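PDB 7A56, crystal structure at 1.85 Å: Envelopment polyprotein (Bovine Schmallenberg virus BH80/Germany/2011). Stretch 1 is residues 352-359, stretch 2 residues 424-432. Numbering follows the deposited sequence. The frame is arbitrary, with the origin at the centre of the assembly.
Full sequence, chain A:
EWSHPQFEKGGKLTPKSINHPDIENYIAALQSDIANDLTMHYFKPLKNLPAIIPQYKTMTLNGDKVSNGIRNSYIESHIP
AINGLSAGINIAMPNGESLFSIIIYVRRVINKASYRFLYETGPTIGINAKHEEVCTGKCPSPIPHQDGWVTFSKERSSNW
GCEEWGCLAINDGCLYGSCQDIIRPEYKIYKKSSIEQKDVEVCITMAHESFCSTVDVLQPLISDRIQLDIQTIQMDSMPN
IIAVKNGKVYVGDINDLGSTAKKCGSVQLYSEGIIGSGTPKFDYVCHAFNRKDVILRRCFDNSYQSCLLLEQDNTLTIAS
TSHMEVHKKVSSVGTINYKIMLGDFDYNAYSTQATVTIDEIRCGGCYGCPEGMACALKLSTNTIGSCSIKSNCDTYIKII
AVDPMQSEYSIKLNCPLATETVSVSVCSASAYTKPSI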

# COMPACT_ATOMS: atom_id res chain seq x y z
N THR A 352 -9.70 -26.83 19.91
CA THR A 352 -11.11 -27.04 20.14
C THR A 352 -11.82 -25.93 19.41
O THR A 352 -11.35 -24.79 19.44
CB THR A 352 -11.43 -26.96 21.63
OG1 THR A 352 -10.66 -27.96 22.29
CG2 THR A 352 -12.90 -27.16 21.88
N GLN A 353 -12.92 -26.24 18.76
CA GLN A 353 -13.66 -25.15 18.14
C GLN A 353 -14.34 -24.29 19.20
O GLN A 353 -14.94 -24.81 20.14
CB GLN A 353 -14.69 -25.69 17.17
CG GLN A 353 -14.14 -25.79 15.79
CD GLN A 353 -15.12 -25.30 14.75
OE1 GLN A 353 -16.27 -24.93 15.07
NE2 GLN A 353 -14.68 -25.30 13.48
N ALA A 354 -14.25 -22.96 19.02
CA ALA A 354 -14.91 -22.06 19.96
C ALA A 354 -16.44 -22.20 19.89
O ALA A 354 -17.01 -22.54 18.86
CB ALA A 354 -14.49 -20.61 19.67
N THR A 355 -17.11 -21.95 21.02
CA THR A 355 -18.58 -21.86 21.06
C THR A 355 -18.98 -20.39 21.00
O THR A 355 -18.84 -19.66 21.99
CB THR A 355 -19.11 -22.52 22.32
OG1 THR A 355 -18.69 -23.88 22.35
CG2 THR A 355 -20.68 -22.47 22.37
N VAL A 356 -19.46 -19.94 19.85
CA VAL A 356 -19.87 -18.56 19.62
C VAL A 356 -21.34 -18.56 19.25
O VAL A 356 -21.80 -19.43 18.50
CB VAL A 356 -19.03 -17.88 18.52
CG1 VAL A 356 -19.48 -16.43 18.30
CG2 VAL A 356 -17.55 -17.93 18.86
N THR A 357 -22.10 -17.61 19.81
CA THR A 357 -23.47 -17.37 19.40
C THR A 357 -23.64 -15.90 19.03
O THR A 357 -23.09 -15.01 19.70
CB THR A 357 -24.50 -17.75 20.49
OG1 THR A 357 -24.23 -17.00 21.69
CG2 THR A 357 -24.49 -19.28 20.80
N ILE A 358 -24.39 -15.64 17.97
CA ILE A 358 -24.79 -14.27 17.63
C ILE A 358 -26.12 -13.99 18.32
O ILE A 358 -27.18 -14.41 17.85
CB ILE A 358 -24.89 -14.06 16.13
CG1 ILE A 358 -23.53 -14.33 15.49
CG2 ILE A 358 -25.46 -12.64 15.86
CD1 ILE A 358 -23.53 -14.40 13.99
N ASP A 359 -26.07 -13.30 19.46
CA ASP A 359 -27.27 -13.15 20.28
C ASP A 359 -28.23 -12.17 19.64
O ASP A 359 -29.45 -12.37 19.71
CB ASP A 359 -26.90 -12.70 21.69
CG ASP A 359 -25.91 -13.65 22.36
OD1 ASP A 359 -25.94 -14.84 22.00
OD2 ASP A 359 -25.11 -13.22 23.22
N VAL A 424 -25.15 -13.20 8.39
CA VAL A 424 -23.78 -13.07 8.87
C VAL A 424 -23.45 -14.31 9.69
O VAL A 424 -24.27 -14.79 10.49
CB VAL A 424 -23.56 -11.80 9.73
CG1 VAL A 424 -22.16 -11.82 10.35
CG2 VAL A 424 -23.79 -10.49 8.92
N SER A 425 -22.24 -14.82 9.51
CA SER A 425 -21.75 -15.92 10.32
C SER A 425 -20.45 -15.49 10.96
O SER A 425 -19.65 -14.77 10.35
CB SER A 425 -21.59 -17.22 9.48
OG SER A 425 -20.42 -17.24 8.69
N VAL A 426 -20.25 -15.92 12.21
CA VAL A 426 -19.00 -15.71 12.94
C VAL A 426 -18.59 -17.05 13.57
O VAL A 426 -19.32 -17.59 14.40
CB VAL A 426 -19.17 -14.64 14.03
CG1 VAL A 426 -17.85 -14.43 14.76
CG2 VAL A 426 -19.72 -13.31 13.39
N CYS A 427 -17.42 -17.57 13.19
CA CYS A 427 -17.05 -18.96 13.53
C CYS A 427 -18.21 -19.84 13.05
O CYS A 427 -18.68 -19.70 11.91
CB CYS A 427 -16.71 -19.08 15.02
SG CYS A 427 -14.94 -18.74 15.53
N SER A 428 -18.77 -20.71 13.86
CA SER A 428 -19.86 -21.52 13.33
C SER A 428 -21.25 -20.90 13.57
O SER A 428 -22.25 -21.50 13.19
CB SER A 428 -19.78 -22.95 13.90
OG SER A 428 -20.06 -22.94 15.28
N ALA A 429 -21.33 -19.70 14.15
CA ALA A 429 -22.64 -19.12 14.47
C ALA A 429 -23.18 -18.35 13.27
O ALA A 429 -22.44 -17.75 12.51
CB ALA A 429 -22.54 -18.19 15.68
N SER A 430 -24.51 -18.38 13.11
CA SER A 430 -25.18 -17.67 12.03
C SER A 430 -26.33 -16.84 12.58
O SER A 430 -26.96 -17.21 13.58
CB SER A 430 -25.74 -18.65 11.01
OG SER A 430 -25.70 -18.05 9.75
N ALA A 431 -26.65 -15.75 11.88
CA ALA A 431 -27.83 -14.97 12.20
C ALA A 431 -28.21 -14.15 10.98
O ALA A 431 -27.38 -13.89 10.11
CB ALA A 431 -27.61 -14.05 13.41
N TYR A 432 -29.49 -13.77 10.93
CA TYR A 432 -29.99 -12.96 9.83
C TYR A 432 -30.98 -11.92 10.35
O TYR A 432 -31.61 -12.10 11.39
CB TYR A 432 -30.61 -13.83 8.72
CG TYR A 432 -31.88 -14.56 9.10
CD1 TYR A 432 -31.84 -15.82 9.68
CD2 TYR A 432 -33.13 -13.99 8.83
CE1 TYR A 432 -33.03 -16.50 10.02
CE2 TYR A 432 -34.31 -14.64 9.16
CZ TYR A 432 -34.26 -15.90 9.75
OH TYR A 432 -35.45 -16.54 10.08
O HOH W 1 -17.00 -22.27 16.28
O HOH W 2 -19.11 -21.03 16.95
O HOH W 3 -25.85 -17.59 16.81

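Residues 352–359 run alongside a β-hairpin formed by residues 424–432, whose two strands are joined by a type II' turn from Val426 to Ala429. The strand 356–359 lies at 13° to strand 429–432, with the axes approaching to 5.9 Å, yet no direct hydrogen bond links the two stretches. The backbone of the hairpin is instead paired internally, as in Ala429 N to Val426 O and Val426 N to Ala429 O, both 2.9 Å, and the contact is made by apolar side chains and bridging waters.

Thr352 does not reach the hairpin. Gln353 touches its turn, with OE1 4.2 Å from CB of Ser428, and lies within hydrogen-bonding distance of water 1 (OE1 to water O, 3.0 Å). The same water lies 2.6 Å from Ala354 O and makes a weak hydrogen bond with Ser428 N (water O to N, 3.4 Å), so the loop preceding the strand is tied to the turn through solvent. Water 2 adds a second bridge: its oxygen is 3.2 Å from Ala354 O, 3.1 Å from Val356 N, from which it accepts, and 2.7 Å from Ser428 OG. Thr355 directs its CA-to-CB bond away from the hairpin and makes no contact.

From here the alternation of the extended chain sets the pattern. Val356, buried and pointing toward the hairpin, places CG2 4.1 Å from Cys427 CB and CG1 4.4 Å from both Val426 CG1 and Ala429 CB. Its carbonyl is closer still, with Val356 O 3.2 Å from Ala429 CB, a tight approach to a small methyl group.

Thr357 is in register with Ala429, their CA atoms 5.3 Å apart, but its side chain points away. The contact is therefore made by its backbone, CA lying 3.9 Å from Ala429 CB, while OG1 donates to Asp359 OD1 at 2.8 Å within its own stretch.

Ile358 has the largest area covered by the hairpin. Its CD1 reaches across both hairpin strands, 3.6 Å from Val424 O, 4.0 Å from Val426 CG2 and 3.8 Å from Ala429 O. CG1 packs 4.0 Å from Ala429 CB, and CG2 meets Ala431 CB at 3.6 Å. The Ile358 backbone is bridged by water 3, which accepts from Ile358 N (N to water O, 2.7 Å) and donates a weak bond to Ser430 O (water O to O, 3.4 Å). Asp359 again points away, and the contact ends there.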